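PDB 3VSF: ricin B lectin, which acts as an exo-beta-1,3-galactanase, a family 43 glycoside hydrolase joined to a ricin-type beta-trefoil domain that binds galactose. Local coordinates for residues I200-E213 and S223-P237. Numbering follows the deposited sequence.
Sequences ISAANENMDLHLYE and SLKAKLFVGQQREAP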
ATOM      1  N   ILE A 200      -6.302 -16.159  -8.149  1.00 68.14           N
ATOM      2  CA  ILE A 200      -6.194 -16.506  -6.739  1.00 68.90           C
ATOM      3  C   ILE A 200      -7.414 -16.017  -5.968  1.00 66.26           C
ATOM      4  O   ILE A 200      -7.913 -14.919  -6.212  1.00 65.69           O
ATOM      5  CB  ILE A 200      -4.903 -15.927  -6.114  1.00 69.05           C
ATOM      6  CG1 ILE A 200      -4.730 -16.426  -4.678  1.00 68.94           C
ATOM      7  CG2 ILE A 200      -4.915 -14.405  -6.166  1.00 62.87           C
ATOM      8  CD1 ILE A 200      -3.436 -15.981  -4.033  1.00 68.04           C
ATOM      9  N   SER A 201      -7.897 -16.842  -5.045  1.00 64.78           N
ATOM     10  CA  SER A 201      -9.070 -16.491  -4.251  1.00 65.55           C
ATOM     11  C   SER A 201      -9.110 -17.272  -2.943  1.00 66.42           C
ATOM     12  O   SER A 201      -8.470 -18.315  -2.810  1.00 66.95           O
ATOM     13  CB  SER A 201     -10.353 -16.734  -5.049  1.00 67.65           C
ATOM     14  OG  SER A 201     -10.508 -18.108  -5.366  1.00 70.03           O
ATOM     15  N   ALA A 202      -9.868 -16.759  -1.979  1.00 68.15           N
ATOM     16  CA  ALA A 202      -9.997 -17.401  -0.676  1.00 68.97           C
ATOM     17  C   ALA A 202     -11.024 -18.528  -0.710  1.00 70.46           C
ATOM     18  O   ALA A 202     -12.198 -18.304  -1.015  1.00 68.16           O
ATOM     19  CB  ALA A 202     -10.365 -16.377   0.385  1.00 66.80           C
ATOM     20  N   ALA A 203     -10.577 -19.739  -0.391  1.00 70.37           N
ATOM     21  CA  ALA A 203     -11.454 -20.902  -0.374  1.00 71.24           C
ATOM     22  C   ALA A 203     -11.578 -21.481   1.032  1.00 70.88           C
ATOM     23  O   ALA A 203     -10.933 -21.007   1.966  1.00 73.72           O
ATOM     24  CB  ALA A 203     -10.944 -21.961  -1.340  1.00 72.05           C
ATOM     25  N   ASN A 204     -12.414 -22.505   1.171  1.00 71.09           N
ATOM     26  CA  ASN A 204     -12.605 -23.179   2.452  1.00 70.93           C
ATOM     27  C   ASN A 204     -13.004 -22.207   3.561  1.00 71.94           C
ATOM     28  O   ASN A 204     -12.387 -22.180   4.624  1.00 73.57           O
ATOM     29  CB  ASN A 204     -11.337 -23.944   2.843  1.00 70.00           C
ATOM     30  CG  ASN A 204     -11.583 -24.961   3.941  1.00 71.69           C
ATOM     31  OD1 ASN A 204     -12.525 -24.834   4.724  1.00 76.30           O
ATOM     32  ND2 ASN A 204     -10.733 -25.978   4.006  1.00 70.15           N
ATOM     33  N   GLU A 205     -14.038 -21.412   3.302  1.00 72.87           N
ATOM     34  CA  GLU A 205     -14.512 -20.419   4.264  1.00 74.76           C
ATOM     35  C   GLU A 205     -13.463 -19.349   4.555  1.00 74.49           C
ATOM     36  O   GLU A 205     -13.216 -19.007   5.712  1.00 73.26           O
ATOM     37  CB  GLU A 205     -14.952 -21.092   5.568  1.00 76.07           C
ATOM     38  CG  GLU A 205     -16.356 -21.667   5.524  1.00 76.09           C
ATOM     39  CD  GLU A 205     -17.412 -20.599   5.321  1.00 78.70           C
ATOM     40  OE1 GLU A 205     -18.097 -20.632   4.276  1.00 80.75           O
ATOM     41  OE2 GLU A 205     -17.559 -19.728   6.205  1.00 76.51           O
ATOM     42  N   ASN A 206     -12.852 -18.823   3.496  1.00 75.96           N
ATOM     43  CA  ASN A 206     -11.838 -17.780   3.622  1.00 73.07           C
ATOM     44  C   ASN A 206     -10.667 -18.179   4.520  1.00 72.40           C
ATOM     45  O   ASN A 206      -9.864 -17.335   4.915  1.00 76.73           O
ATOM     46  CB  ASN A 206     -12.465 -16.476   4.124  1.00 71.57           C
ATOM     47  CG  ASN A 206     -13.570 -15.970   3.215  1.00 74.30           C
ATOM     48  OD1 ASN A 206     -13.624 -16.314   2.033  1.00 79.12           O
ATOM     49  ND2 ASN A 206     -14.455 -15.147   3.762  1.00 70.84           N
ATOM     50  N   MET A 207     -10.572 -19.466   4.838  1.00 70.55           N
ATOM     51  CA  MET A 207      -9.509 -19.959   5.705  1.00 71.89           C
ATOM     52  C   MET A 207      -8.262 -20.326   4.909  1.00 73.28           C
ATOM     53  O   MET A 207      -7.145 -20.259   5.421  1.00 74.15           O
ATOM     54  CB  MET A 207      -9.989 -21.168   6.511  1.00 72.83           C
ATOM     55  CG  MET A 207     -11.146 -20.873   7.451  1.00 74.73           C
ATOM     56  SD  MET A 207     -10.707 -19.718   8.765  1.00 87.32           S
ATOM     57  CE  MET A 207      -9.334 -20.578   9.529  1.00 80.40           C
ATOM     58  N   ASP A 208      -8.459 -20.715   3.653  1.00 72.57           N
ATOM     59  CA  ASP A 208      -7.348 -21.108   2.796  1.00 69.73           C
ATOM     60  C   ASP A 208      -7.307 -20.267   1.527  1.00 69.55           C
ATOM     61  O   ASP A 208      -8.340 -19.813   1.037  1.00 70.39           O
ATOM     62  CB  ASP A 208      -7.447 -22.592   2.435  1.00 71.51           C
ATOM     63  CG  ASP A 208      -7.560 -23.486   3.656  1.00 74.59           C
ATOM     64  OD1 ASP A 208      -7.118 -23.067   4.745  1.00 77.30           O
ATOM     65  OD2 ASP A 208      -8.090 -24.610   3.525  1.00 70.41           O
ATOM     66  N   LEU A 209      -6.106 -20.055   1.001  1.00 70.13           N
ATOM     67  CA  LEU A 209      -5.939 -19.366  -0.272  1.00 69.02           C
ATOM     68  C   LEU A 209      -5.675 -20.374  -1.381  1.00 73.58           C
ATOM     69  O   LEU A 209      -4.793 -21.225  -1.261  1.00 74.39           O
ATOM     70  CB  LEU A 209      -4.793 -18.356  -0.201  1.00 69.57           C
ATOM     71  CG  LEU A 209      -5.090 -17.010   0.463  1.00 70.66           C
ATOM     72  CD1 LEU A 209      -3.831 -16.161   0.535  1.00 67.97           C
ATOM     73  CD2 LEU A 209      -6.190 -16.279  -0.288  1.00 65.86           C
ATOM     74  N   HIS A 210      -6.446 -20.279  -2.457  1.00 71.34           N
ATOM     75  CA  HIS A 210      -6.266 -21.165  -3.599  1.00 71.15           C
ATOM     76  C   HIS A 210      -5.694 -20.419  -4.799  1.00 72.84           C
ATOM     77  O   HIS A 210      -6.251 -19.415  -5.244  1.00 72.46           O
ATOM     78  CB  HIS A 210      -7.588 -21.841  -3.975  1.00 71.40           C
ATOM     79  CG  HIS A 210      -7.939 -23.009  -3.106  1.00 72.57           C
ATOM     80  ND1 HIS A 210      -9.079 -23.760  -3.295  1.00 71.13           N
ATOM     81  CD2 HIS A 210      -7.298 -23.558  -2.048  1.00 72.04           C
ATOM     82  CE1 HIS A 210      -9.127 -24.720  -2.388  1.00 70.96           C
ATOM     83  NE2 HIS A 210      -8.057 -24.620  -1.619  1.00 74.02           N
ATOM     84  N   LEU A 211      -4.571 -20.912  -5.311  1.00 71.67           N
ATOM     85  CA  LEU A 211      -3.964 -20.352  -6.510  1.00 72.41           C
ATOM     86  C   LEU A 211      -4.284 -21.237  -7.708  1.00 72.73           C
ATOM     87  O   LEU A 211      -3.750 -22.338  -7.835  1.00 72.28           O
ATOM     88  CB  LEU A 211      -2.450 -20.227  -6.340  1.00 71.71           C
ATOM     89  CG  LEU A 211      -1.684 -19.642  -7.530  1.00 72.62           C
ATOM     90  CD1 LEU A 211      -2.158 -18.228  -7.831  1.00 71.16           C
ATOM     91  CD2 LEU A 211      -0.187 -19.664  -7.269  1.00 74.95           C
ATOM     92  N   TYR A 212      -5.163 -20.754  -8.580  1.00 72.77           N
ATOM     93  CA  TYR A 212      -5.572 -21.514  -9.754  1.00 73.49           C
ATOM     94  C   TYR A 212      -4.785 -21.095 -10.989  1.00 74.14           C
ATOM     95  O   TYR A 212      -4.625 -19.906 -11.258  1.00 73.47           O
ATOM     96  CB  TYR A 212      -7.070 -21.334 -10.017  1.00 74.54           C
ATOM     97  CG  TYR A 212      -7.956 -21.680  -8.844  1.00 72.54           C
ATOM     98  CD1 TYR A 212      -8.320 -22.995  -8.587  1.00 70.19           C
ATOM     99  CD2 TYR A 212      -8.436 -20.689  -7.997  1.00 72.99           C
ATOM    100  CE1 TYR A 212      -9.134 -23.314  -7.515  1.00 70.70           C
ATOM    101  CE2 TYR A 212      -9.249 -20.999  -6.925  1.00 74.63           C
ATOM    102  CZ  TYR A 212      -9.595 -22.313  -6.688  1.00 71.51           C
ATOM    103  OH  TYR A 212     -10.404 -22.623  -5.621  1.00 70.12           O
ATOM    104  N   GLU A 213      -4.297 -22.079 -11.735  1.00 76.37           N
ATOM    105  CA  GLU A 213      -3.642 -21.816 -13.009  1.00 75.69           C
ATOM    106  C   GLU A 213      -4.684 -21.796 -14.118  1.00 76.99           C
ATOM    107  O   GLU A 213      -5.476 -22.728 -14.252  1.00 75.71           O
ATOM    108  CB  GLU A 213      -2.581 -22.877 -13.304  1.00 79.15           C
ATOM    109  CG  GLU A 213      -1.884 -22.698 -14.643  1.00 80.77           C
ATOM    110  CD  GLU A 213      -0.853 -23.776 -14.916  1.00 82.97           C
ATOM    111  OE1 GLU A 213      -0.598 -24.600 -14.013  1.00 84.07           O
ATOM    112  OE2 GLU A 213      -0.299 -23.800 -16.036  1.00 82.80           O
ATOM    113  N   SER A 223      -5.944 -25.799 -13.692  1.00 82.60           N
ATOM    114  CA  SER A 223      -5.588 -26.648 -12.559  1.00 80.71           C
ATOM    115  C   SER A 223      -5.468 -25.860 -11.259  1.00 78.87           C
ATOM    116  O   SER A 223      -5.501 -24.630 -11.258  1.00 79.49           O
ATOM    117  CB  SER A 223      -4.273 -27.383 -12.836  1.00 80.49           C
ATOM    118  OG  SER A 223      -3.197 -26.470 -12.970  1.00 80.36           O
ATOM    119  N   LEU A 224      -5.333 -26.585 -10.153  1.00 79.37           N
ATOM    120  CA  LEU A 224      -5.111 -25.972  -8.851  1.00 77.25           C
ATOM    121  C   LEU A 224      -3.613 -25.939  -8.573  1.00 80.49           C
ATOM    122  O   LEU A 224      -3.031 -26.931  -8.134  1.00 81.25           O
ATOM    123  CB  LEU A 224      -5.845 -26.756  -7.760  1.00 77.29           C
ATOM    124  CG  LEU A 224      -5.887 -26.176  -6.343  1.00 75.26           C
ATOM    125  CD1 LEU A 224      -4.630 -26.517  -5.552  1.00 77.58           C
ATOM    126  CD2 LEU A 224      -6.125 -24.672  -6.376  1.00 73.22           C
ATOM    127  N   LYS A 225      -2.992 -24.795  -8.841  1.00 80.84           N
ATOM    128  CA  LYS A 225      -1.543 -24.666  -8.731  1.00 80.43           C
ATOM    129  C   LYS A 225      -1.034 -24.991  -7.329  1.00 79.50           C
ATOM    130  O   LYS A 225      -0.098 -25.776  -7.172  1.00 79.50           O
ATOM    131  CB  LYS A 225      -1.088 -23.264  -9.150  1.00 77.43           C
ATOM    132  CG  LYS A 225       0.416 -23.135  -9.315  1.00 79.80           C
ATOM    133  CD  LYS A 225       0.945 -24.158 -10.309  1.00 84.13           C
ATOM    134  CE  LYS A 225       2.455 -24.061 -10.459  1.00 86.57           C
ATOM    135  NZ  LYS A 225       2.986 -25.096 -11.390  1.00 88.03           N
ATOM    136  N   ALA A 226      -1.652 -24.392  -6.314  1.00 77.78           N
ATOM    137  CA  ALA A 226      -1.232 -24.625  -4.935  1.00 77.99           C
ATOM    138  C   ALA A 226      -2.196 -24.043  -3.905  1.00 74.23           C
ATOM    139  O   ALA A 226      -2.917 -23.084  -4.181  1.00 72.58           O
ATOM    140  CB  ALA A 226       0.172 -24.075  -4.711  1.00 75.51           C
ATOM    141  N   LYS A 227      -2.202 -24.641  -2.718  1.00 72.87           N
ATOM    142  CA  LYS A 227      -2.930 -24.098  -1.580  1.00 74.46           C
ATOM    143  C   LYS A 227      -1.952 -23.323  -0.704  1.00 72.43           C
ATOM    144  O   LYS A 227      -0.923 -23.858  -0.292  1.00 73.27           O
ATOM    145  CB  LYS A 227      -3.587 -25.218  -0.771  1.00 75.10           C
ATOM    146  CG  LYS A 227      -4.637 -26.011  -1.533  1.00 73.47           C
ATOM    147  CD  LYS A 227      -5.275 -27.068  -0.646  1.00 75.92           C
ATOM    148  CE  LYS A 227      -6.366 -27.830  -1.384  1.00 75.70           C
ATOM    149  NZ  LYS A 227      -7.018 -28.848  -0.516  1.00 72.42           N
ATOM    150  N   LEU A 228      -2.274 -22.066  -0.422  1.00 72.21           N
ATOM    151  CA  LEU A 228      -1.347 -21.187   0.284  1.00 73.37           C
ATOM    152  C   LEU A 228      -1.892 -20.687   1.617  1.00 73.88           C
ATOM    153  O   LEU A 228      -3.018 -20.195   1.695  1.00 72.53           O
ATOM    154  CB  LEU A 228      -0.976 -19.996  -0.602  1.00 68.61           C
ATOM    155  CG  LEU A 228      -0.437 -20.342  -1.992  1.00 68.56           C
ATOM    156  CD1 LEU A 228      -0.224 -19.080  -2.813  1.00 70.02           C
ATOM    157  CD2 LEU A 228       0.849 -21.145  -1.885  1.00 70.28           C
ATOM    158  N   PHE A 229      -1.080 -20.816   2.663  1.00 73.01           N
ATOM    159  CA  PHE A 229      -1.421 -20.286   3.979  1.00 75.80           C
ATOM    160  C   PHE A 229      -2.722 -20.877   4.510  1.00 75.53           C
ATOM    161  O   PHE A 229      -3.672 -20.151   4.801  1.00 74.82           O
ATOM    162  CB  PHE A 229      -1.514 -18.761   3.923  1.00 76.95           C
ATOM    163  CG  PHE A 229      -0.294 -18.102   3.346  1.00 75.82           C
ATOM    164  CD1 PHE A 229       0.968 -18.627   3.578  1.00 75.45           C
ATOM    165  CD2 PHE A 229      -0.407 -16.967   2.562  1.00 74.70           C
ATOM    166  CE1 PHE A 229       2.093 -18.027   3.046  1.00 74.74           C
ATOM    167  CE2 PHE A 229       0.713 -16.363   2.026  1.00 75.40           C
ATOM    168  CZ  PHE A 229       1.965 -16.893   2.269  1.00 78.45           C
ATOM    169  N   VAL A 230      -2.753 -22.200   4.640  1.00 75.74           N
ATOM    170  CA  VAL A 230      -3.951 -22.901   5.087  1.00 74.98           C
ATOM    171  C   VAL A 230      -4.269 -22.613   6.553  1.00 73.99           C
ATOM    172  O   VAL A 230      -3.379 -22.600   7.402  1.00 75.70           O
ATOM    173  CB  VAL A 230      -3.823 -24.424   4.874  1.00 75.76           C
ATOM    174  CG1 VAL A 230      -3.655 -24.739   3.397  1.00 72.32           C
ATOM    175  CG2 VAL A 230      -2.655 -24.980   5.676  1.00 77.09           C
ATOM    176  N   GLY A 231      -5.546 -22.373   6.837  1.00 74.86           N
ATOM    177  CA  GLY A 231      -6.002 -22.137   8.194  1.00 76.44           C
ATOM    178  C   GLY A 231      -5.546 -20.816   8.780  1.00 77.50           C
ATOM    179  O   GLY A 231      -5.834 -20.511   9.938  1.00 79.16           O
ATOM    180  N   GLN A 232      -4.836 -20.025   7.982  1.00 75.57           N
ATOM    181  CA  GLN A 232      -4.309 -18.748   8.450  1.00 76.09           C
ATOM    182  C   GLN A 232      -5.248 -17.591   8.115  1.00 75.56           C
ATOM    183  O   GLN A 232      -5.071 -16.473   8.601  1.00 77.14           O
ATOM    184  CB  GLN A 232      -2.906 -18.509   7.887  1.00 74.44           C
ATOM    185  CG  GLN A 232      -1.892 -19.551   8.345  1.00 76.50           C
ATOM    186  CD  GLN A 232      -0.538 -19.390   7.685  1.00 82.53           C
ATOM    187  OE1 GLN A 232      -0.329 -18.477   6.887  1.00 83.37           O
ATOM    188  NE2 GLN A 232       0.391 -20.279   8.015  1.00 82.06           N
ATOM    189  N   GLN A 233      -6.245 -17.870   7.281  1.00 71.60           N
ATOM    190  CA  GLN A 233      -7.339 -16.935   7.038  1.00 72.25           C
ATOM    191  C   GLN A 233      -6.864 -15.583   6.501  1.00 70.91           C
ATOM    192  O   GLN A 233      -7.138 -14.539   7.094  1.00 69.74           O
ATOM    193  CB  GLN A 233      -8.150 -16.744   8.324  1.00 74.57           C
ATOM    194  CG  GLN A 233      -9.511 -16.097   8.136  1.00 76.77           C
ATOM    195  CD  GLN A 233     -10.330 -16.101   9.414  1.00 80.21           C
ATOM    196  OE1 GLN A 233      -9.932 -16.692  10.417  1.00 79.38           O
ATOM    197  NE2 GLN A 233     -11.482 -15.441   9.382  1.00 82.44           N
ATOM    198  N   ARG A 234      -6.158 -15.608   5.375  1.00 69.36           N
ATOM    199  CA  ARG A 234      -5.687 -14.380   4.742  1.00 66.86           C
ATOM    200  C   ARG A 234      -6.648 -13.934   3.644  1.00 68.48           C
ATOM    201  O   ARG A 234      -7.168 -14.757   2.891  1.00 73.44           O
ATOM    202  CB  ARG A 234      -4.281 -14.571   4.170  1.00 71.63           C
ATOM    203  CG  ARG A 234      -3.254 -15.039   5.190  1.00 71.47           C
ATOM    204  CD  ARG A 234      -3.250 -14.148   6.421  1.00 66.97           C
ATOM    205  NE  ARG A 234      -2.938 -12.761   6.093  1.00 68.14           N
ATOM    206  CZ  ARG A 234      -2.923 -11.770   6.978  1.00 66.20           C
ATOM    207  NH1 ARG A 234      -3.207 -12.011   8.251  1.00 65.38           N
ATOM    208  NH2 ARG A 234      -2.627 -10.537   6.592  1.00 64.16           N
ATOM    209  N   GLU A 235      -6.879 -12.627   3.554  1.00 65.82           N
ATOM    210  CA  GLU A 235      -7.826 -12.081   2.586  1.00 64.61           C
ATOM    211  C   GLU A 235      -7.184 -11.035   1.678  1.00 65.83           C
ATOM    212  O   GLU A 235      -5.983 -10.787   1.756  1.00 70.38           O
ATOM    213  CB  GLU A 235      -9.030 -11.471   3.307  1.00 67.78           C
ATOM    214  CG  GLU A 235      -9.653 -12.388   4.343  1.00 71.82           C
ATOM    215  CD  GLU A 235      -9.988 -13.753   3.781  1.00 72.40           C
ATOM    216  OE1 GLU A 235     -10.557 -13.818   2.671  1.00 75.69           O
ATOM    217  OE2 GLU A 235      -9.673 -14.763   4.445  1.00 71.51           O
ATOM    218  N   ALA A 236      -8.002 -10.430   0.821  1.00 66.64           N
ATOM    219  CA  ALA A 236      -7.550  -9.395  -0.107  1.00 65.94           C
ATOM    220  C   ALA A 236      -6.144  -9.648  -0.646  1.00 65.37           C
ATOM    221  O   ALA A 236      -5.267  -8.793  -0.524  1.00 68.22           O
ATOM    222  CB  ALA A 236      -7.625  -8.028   0.555  1.00 62.58           C
ATOM    223  N   PRO A 237      -5.926 -10.822  -1.257  1.00 63.16           N
ATOM    224  CA  PRO A 237      -4.587 -11.190  -1.724  1.00 64.80           C
ATOM    225  C   PRO A 237      -4.154 -10.402  -2.956  1.00 66.18           C
ATOM    226  O   PRO A 237      -4.978 -10.079  -3.811  1.00 65.92           O
ATOM    227  CB  PRO A 237      -4.742 -12.671  -2.075  1.00 65.60           C
ATOM    228  CG  PRO A 237      -6.168 -12.804  -2.469  1.00 67.24           C
ATOM    229  CD  PRO A 237      -6.928 -11.852  -1.585  1.00 66.07           C
TER
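The outer hairpin of one blade in the five-bladed beta-propeller of family 43 glycoside hydrolases forms here, where strand 208-213 meets edge strand 223-228 before the chain crosses to the next blade. L209 and L228 make a hydrogen-bonded antiparallel pair, with L228 N 2.8 Å from L209 O in a nearly straight bond (175°). A classic beta bulge then shifts the register: K225 and A226 both face L211, whose N lies 3.0 Å from A226 O, while the return bonds to L211 O are weak. On one face of the sheet, CD2 of L224 lies 3.5 Å from CE1 of Y212, and the extended K227 chain runs alongside H210 in the same direction, its CE 3.6 Å from H210 NE2. A hydrogen bond from H210 ND1 to Y212 OH, lying in the imidazole plane, fixes the rotation of the H210 ring. On the other face L209 reaches the connection to the next blade, its CD2 4.1 Å from CG of P237, the first residue of strand 237-241. Beyond the strands a type II turn, F229 to Q232, brings its backbone up to D208. With CG beside its own backbone N (chi1 -54°), D208 accepts a hydrogen bond at OD1 from G231 N, 2.7 Å away, which comes in nearly along the C-O axis.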